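Local coordinates for protein benzyl alcohol dehydrogenase (Acinetobacter calcoaceticus, PDB 1F8F) that catalyses the NAD-dependent oxidation of benzyl alcohol and probably related aromatic alcohols to the aldehyde, as a zinc-containing medium-chain alcohol dehydrogenase, at residues I7-T12 with Q22-R27; Y346-I351 with P366-A371. All blocks are in the same frame, centred on the assembly; numbering follows the deposited sequence.

Contact 1: I7-T12 with Q22-R27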
loop_
_atom_site.group_PDB
_atom_site.type_symbol
_atom_site.label_atom_id
_atom_site.label_comp_id
_atom_site.label_asym_id
_atom_site.label_seq_id
_atom_site.Cartn_x
_atom_site.Cartn_y
_atom_site.Cartn_z
ATOM N N ILE A 7 -15.625 -2.326 47.131
ATOM C CA ILE A 7 -15.028 -3.453 46.424
ATOM C C ILE A 7 -13.705 -3.980 47.011
ATOM O O ILE A 7 -13.014 -3.274 47.770
ATOM C CB ILE A 7 -14.645 -2.991 44.982
ATOM C CG1 ILE A 7 -13.541 -1.929 45.026
ATOM C CG2 ILE A 7 -15.801 -2.442 44.149
ATOM C CD1 ILE A 7 -12.812 -1.702 43.727
ATOM N N ILE A 8 -13.211 -5.127 46.487
ATOM C CA ILE A 8 -11.916 -5.696 46.838
ATOM C C ILE A 8 -10.938 -5.528 45.675
ATOM O O ILE A 8 -11.309 -5.888 44.555
ATOM C CB ILE A 8 -12.015 -7.230 47.131
ATOM C CG1 ILE A 8 -13.006 -7.603 48.240
ATOM C CG2 ILE A 8 -10.629 -7.833 47.389
ATOM C CD1 ILE A 8 -12.877 -6.872 49.566
ATOM N N ALA A 9 -9.725 -5.044 45.839
ATOM C CA ALA A 9 -8.800 -4.937 44.708
ATOM C C ALA A 9 -7.397 -5.260 45.167
ATOM O O ALA A 9 -7.102 -4.874 46.280
ATOM C CB ALA A 9 -8.773 -3.537 44.100
ATOM N N ALA A 10 -6.549 -5.799 44.339
ATOM C CA ALA A 10 -5.175 -6.082 44.675
ATOM C C ALA A 10 -4.307 -4.841 44.517
ATOM O O ALA A 10 -4.117 -4.360 43.387
ATOM C CB ALA A 10 -4.657 -7.197 43.757
ATOM N N VAL A 11 -3.641 -4.364 45.561
ATOM C CA VAL A 11 -2.790 -3.192 45.532
ATOM C C VAL A 11 -1.303 -3.490 45.491
ATOM O O VAL A 11 -0.819 -4.406 46.176
ATOM C CB VAL A 11 -3.108 -2.362 46.800
ATOM C CG1 VAL A 11 -2.074 -1.249 46.967
ATOM C CG2 VAL A 11 -4.524 -1.805 46.818
ATOM N N THR A 12 -0.518 -2.750 44.708
ATOM C CA THR A 12 0.920 -2.904 44.676
ATOM C C THR A 12 1.520 -1.743 45.465
ATOM O O THR A 12 1.714 -0.674 44.907
ATOM C CB THR A 12 1.431 -2.899 43.236
ATOM O OG1 THR A 12 1.001 -4.052 42.501
ATOM C CG2 THR A 12 2.943 -2.902 43.219
ATOM N N GLN A 22 -7.201 -5.515 49.339
ATOM C CA GLN A 22 -7.601 -4.417 50.207
ATOM C C GLN A 22 -9.047 -4.028 49.960
ATOM O O GLN A 22 -9.571 -4.389 48.908
ATOM C CB GLN A 22 -6.689 -3.195 50.035
ATOM C CG GLN A 22 -5.318 -3.231 50.639
ATOM C CD GLN A 22 -4.385 -2.060 50.506
ATOM O OE1 GLN A 22 -4.728 -0.919 50.160
ATOM N NE2 GLN A 22 -3.090 -2.239 50.788
ATOM N N ALA A 23 -9.713 -3.358 50.898
ATOM C CA ALA A 23 -11.083 -2.923 50.652
ATOM C C ALA A 23 -11.073 -1.460 50.162
ATOM O O ALA A 23 -10.442 -0.615 50.809
ATOM C CB ALA A 23 -11.961 -3.010 51.889
ATOM N N LEU A 24 -11.730 -1.216 49.019
ATOM C CA LEU A 24 -11.765 0.139 48.457
ATOM C C LEU A 24 -13.146 0.522 47.933
ATOM O O LEU A 24 -14.144 -0.223 47.975
ATOM C CB LEU A 24 -10.717 0.252 47.375
ATOM C CG LEU A 24 -9.249 -0.089 47.444
ATOM C CD1 LEU A 24 -8.561 0.197 46.093
ATOM C CD2 LEU A 24 -8.388 0.627 48.454
ATOM N N LYS A 25 -13.273 1.755 47.409
ATOM C CA LYS A 25 -14.538 2.216 46.862
ATOM C C LYS A 25 -14.438 2.802 45.443
ATOM O O LYS A 25 -13.512 3.476 45.066
ATOM C CB LYS A 25 -15.256 3.264 47.714
ATOM C CG LYS A 25 -15.990 2.666 48.902
ATOM C CD LYS A 25 -15.348 3.131 50.206
ATOM C CE LYS A 25 -16.231 4.177 50.865
ATOM N NZ LYS A 25 -15.803 5.585 50.583
ATOM N N ILE A 26 -15.497 2.524 44.688
ATOM C CA ILE A 26 -15.525 3.018 43.308
ATOM C C ILE A 26 -16.809 3.802 43.064
ATOM O O ILE A 26 -17.904 3.411 43.513
ATOM C CB ILE A 26 -15.305 1.848 42.330
ATOM C CG1 ILE A 26 -15.045 2.390 40.935
ATOM C CG2 ILE A 26 -16.547 0.954 42.403
ATOM C CD1 ILE A 26 -13.894 1.875 40.141
ATOM N N ARG A 27 -16.638 4.908 42.324
ATOM C CA ARG A 27 -17.782 5.770 42.037
ATOM C C ARG A 27 -18.564 5.375 40.804
ATOM O O ARG A 27 -18.084 4.599 39.974
ATOM C CB ARG A 27 -17.276 7.206 41.869
ATOM C CG ARG A 27 -16.814 7.561 40.476
ATOM C CD ARG A 27 -16.163 8.924 40.367
ATOM N NE ARG A 27 -15.437 9.083 39.127
ATOM C CZ ARG A 27 -15.711 8.998 37.851
ATOM N NH1 ARG A 27 -16.906 8.709 37.366
ATOM N NH2 ARG A 27 -14.719 9.221 36.994
#
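Val-11 and Gln-22 lie across each other at about a right angle at one end of this contact. The CG2 methyl of Val-11 meets the amide group of Gln-22, 3.5 Å from OE1 and 3.7 Å from CD, while its CB faces CD and its CG1 lies about equally near NE2 and OE1, so the valine's branches touch the carboxamide at O, C and N. A chi1 of -75° sets CG of Gln-22 beside its backbone N, and the extended chain beyond carries the carboxamide to Val-11; NE2 is hydrogen-bonded to Glu-20. Toward the other end, Ile-7 and Ile-26 cross obliquely with their CG2 methyls 3.9 Å apart. The first torsion of Ile-7 (65°) sets CG1 between the backbone N and the carbonyl carbon, and there CG1 comes 3.5 Å from Leu-24 O. Between these two pairs, Ala-9 CB meets Leu-24 CD1 at 4.2 Å. Ile-7, Ala-9, Gln-22 and Leu-24 share one face of an antiparallel hairpin made by strands 5-11 and 20-26; Ile-8 and Ala-23, both exposed, point from the other. Ile-7 packs on Thr-147 and Tyr-148, Ala-9 on Ala-146, and Ile-26 on Leu-150. N and O of Ile-7 bond O and N of Leu-24 at 2.7 Å each; those of Ala-9 bond Gln-22 O and N at 3.1 Å each. The chemistry is thus two-sided: the backbones of Ile-7, Ala-9, Gln-22 and Leu-24 satisfy one another between the strands, and a mostly apolar face packs the hairpin against strand 148-152 and the residues just before it.

Contact 2: Y346-I351 with P366-A371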
loop_
_atom_site.group_PDB
_atom_site.type_symbol
_atom_site.label_atom_id
_atom_site.label_comp_id
_atom_site.label_asym_id
_atom_site.label_seq_id
_atom_site.Cartn_x
_atom_site.Cartn_y
_atom_site.Cartn_z
ATOM N N TYR A 346 -5.874 -19.248 37.948
ATOM C CA TYR A 346 -5.487 -19.212 39.338
ATOM C C TYR A 346 -6.579 -18.545 40.174
ATOM O O TYR A 346 -7.228 -17.698 39.549
ATOM C CB TYR A 346 -4.223 -18.338 39.430
ATOM C CG TYR A 346 -2.972 -18.905 38.795
ATOM C CD1 TYR A 346 -2.765 -18.875 37.418
ATOM C CD2 TYR A 346 -2.003 -19.482 39.597
ATOM C CE1 TYR A 346 -1.613 -19.396 36.852
ATOM C CE2 TYR A 346 -0.855 -20.023 39.035
ATOM C CZ TYR A 346 -0.658 -19.976 37.662
ATOM O OH TYR A 346 0.497 -20.531 37.122
ATOM N N ALA A 347 -6.718 -18.773 41.475
ATOM C CA ALA A 347 -7.665 -18.006 42.284
ATOM C C ALA A 347 -7.152 -16.604 42.604
ATOM O O ALA A 347 -5.912 -16.390 42.691
ATOM C CB ALA A 347 -7.867 -18.753 43.612
ATOM N N PHE A 348 -8.014 -15.624 42.917
ATOM C CA PHE A 348 -7.600 -14.277 43.273
ATOM C C PHE A 348 -6.562 -14.224 44.386
ATOM O O PHE A 348 -5.551 -13.539 44.281
ATOM C CB PHE A 348 -8.817 -13.434 43.675
ATOM C CG PHE A 348 -8.660 -11.943 43.539
ATOM C CD1 PHE A 348 -7.582 -11.376 42.882
ATOM C CD2 PHE A 348 -9.638 -11.094 44.025
ATOM C CE1 PHE A 348 -7.445 -10.000 42.746
ATOM C CE2 PHE A 348 -9.526 -9.718 43.906
ATOM C CZ PHE A 348 -8.426 -9.168 43.272
ATOM N N ASP A 349 -6.710 -15.095 45.404
ATOM C CA ASP A 349 -5.741 -15.159 46.485
ATOM C C ASP A 349 -4.490 -15.898 46.050
ATOM O O ASP A 349 -3.620 -16.097 46.909
ATOM C CB ASP A 349 -6.360 -15.724 47.770
ATOM C CG ASP A 349 -6.811 -17.156 47.684
ATOM O OD1 ASP A 349 -6.393 -17.957 46.816
ATOM O OD2 ASP A 349 -7.653 -17.585 48.517
ATOM N N GLU A 350 -4.302 -16.311 44.793
ATOM C CA GLU A 350 -3.053 -16.918 44.357
ATOM C C GLU A 350 -2.322 -16.019 43.352
ATOM O O GLU A 350 -1.339 -16.394 42.707
ATOM C CB GLU A 350 -3.258 -18.300 43.753
ATOM C CG GLU A 350 -4.107 -19.277 44.557
ATOM C CD GLU A 350 -4.575 -20.493 43.788
ATOM O OE1 GLU A 350 -4.944 -20.426 42.593
ATOM O OE2 GLU A 350 -4.554 -21.598 44.401
ATOM N N ILE A 351 -2.697 -14.759 43.262
ATOM C CA ILE A 351 -2.155 -13.795 42.309
ATOM C C ILE A 351 -0.651 -13.654 42.419
ATOM O O ILE A 351 -0.031 -13.710 41.339
ATOM C CB ILE A 351 -2.947 -12.481 42.365
ATOM C CG1 ILE A 351 -2.567 -11.598 41.156
ATOM C CG2 ILE A 351 -2.657 -11.762 43.685
ATOM C CD1 ILE A 351 -3.134 -10.193 41.195
ATOM N N PRO A 366 -1.268 -16.563 32.509
ATOM C CA PRO A 366 -2.162 -16.665 33.691
ATOM C C PRO A 366 -3.402 -15.816 33.555
ATOM O O PRO A 366 -3.412 -14.767 32.882
ATOM C CB PRO A 366 -1.298 -16.212 34.844
ATOM C CG PRO A 366 0.083 -15.873 34.323
ATOM C CD PRO A 366 -0.044 -15.766 32.812
ATOM N N ILE A 367 -4.524 -16.185 34.151
ATOM C CA ILE A 367 -5.812 -15.522 34.225
ATOM C C ILE A 367 -6.356 -15.584 35.655
ATOM O O ILE A 367 -6.415 -16.649 36.282
ATOM C CB ILE A 367 -6.899 -16.003 33.276
ATOM C CG1 ILE A 367 -6.448 -15.975 31.804
ATOM C CG2 ILE A 367 -8.117 -15.068 33.430
ATOM C CD1 ILE A 367 -7.509 -16.253 30.754
ATOM N N ILE A 368 -6.347 -14.430 36.328
ATOM C CA ILE A 368 -6.812 -14.314 37.707
ATOM C C ILE A 368 -8.331 -14.329 37.694
ATOM O O ILE A 368 -8.984 -13.382 37.205
ATOM C CB ILE A 368 -6.221 -13.045 38.398
ATOM C CG1 ILE A 368 -4.723 -12.982 38.293
ATOM C CG2 ILE A 368 -6.553 -13.066 39.909
ATOM C CD1 ILE A 368 -3.949 -12.186 37.299
ATOM N N LYS A 369 -8.949 -15.394 38.182
ATOM C CA LYS A 369 -10.408 -15.479 38.344
ATOM C C LYS A 369 -10.821 -14.643 39.566
ATOM O O LYS A 369 -10.235 -14.853 40.616
ATOM C CB LYS A 369 -10.980 -16.857 38.551
ATOM C CG LYS A 369 -11.123 -17.728 37.324
ATOM C CD LYS A 369 -11.827 -19.040 37.763
ATOM C CE LYS A 369 -11.542 -20.116 36.723
ATOM N NZ LYS A 369 -12.675 -21.080 36.587
ATOM N N ILE A 370 -11.708 -13.701 39.360
ATOM C CA ILE A 370 -12.127 -12.709 40.324
ATOM C C ILE A 370 -13.571 -12.820 40.800
ATOM O O ILE A 370 -13.760 -12.955 42.003
ATOM C CB ILE A 370 -11.827 -11.330 39.712
ATOM C CG1 ILE A 370 -10.304 -11.162 39.641
ATOM C CG2 ILE A 370 -12.463 -10.215 40.537
ATOM C CD1 ILE A 370 -9.788 -9.965 38.872
ATOM N N ALA A 371 -14.556 -12.863 39.908
ATOM C CA ALA A 371 -15.939 -13.129 40.240
ATOM C C ALA A 371 -16.082 -14.616 40.626
ATOM O O ALA A 371 -15.167 -15.415 40.270
ATOM C CB ALA A 371 -16.881 -12.921 39.060
ATOM O OXT ALA A 371 -17.132 -14.982 41.198
#
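Ile-368 fills the tight part of this contact, its two branches serving different partners. CG2, anti to the backbone N, comes 3.6 Å from Phe-348 CD1, while CG1, beside that N (chi1 -53°), meets Ile-351 CG1 at 3.8 Å. Ile-370 adds to the packing of the phenylalanine: its CG1 stands over the centre of one ring face, a CH-pi contact 4.2 Å from the centroid and only 7° off the ring normal. At the other end Tyr-346 and Pro-366 lie side by side, pointing the same way, with CE1 3.8 Å from the proline CB; the tyrosine hydroxyl is hydrogen-bonded to Asp-357 and Thr-363. The two strands, 343-347 and 365-369, belong to a beta-alpha-beta unit with helix 351-360 between them, and run parallel. Their backbones are joined by Tyr-346 N to Ile-367 O (3.1 Å) and Lys-369 N to Tyr-346 O (3.2 Å). On the opposite face of the strand pair the contact is looser. Ala-347 touches little, and Lys-369, whose CB lies 4.0 Å from Tyr-346 O, leads its chain away from the other segment, to a cation-pi contact with Phe-345. Glu-350, at the N-cap position of the helix, turns back so that OE1 receives Ala-347 N from above the carboxylate plane.

Overall arrangement
The two contacts come in series along the chain, contact 1 near the N-terminus and contact 2 at the very C-terminus, yet their centres are only 15 Å apart and they touch. The ring of Phe-348 packs against Ile-8 and Ala-10, and Ile-351 meets the methyl of Ala-10, so strand 5-11 borders the start of helix 351-360. Their sheets differ: contact 1 is a separate two-stranded hairpin, whereas strand 365-369 of contact 2 also pairs with strand 33-42. The chain thus returns past the intervening Rossmann domain to join the mixed sheet, as in the catalytic domain of zinc alcohol dehydrogenases; the side chain of Pro-366 is about 7 Å from the bound NAD.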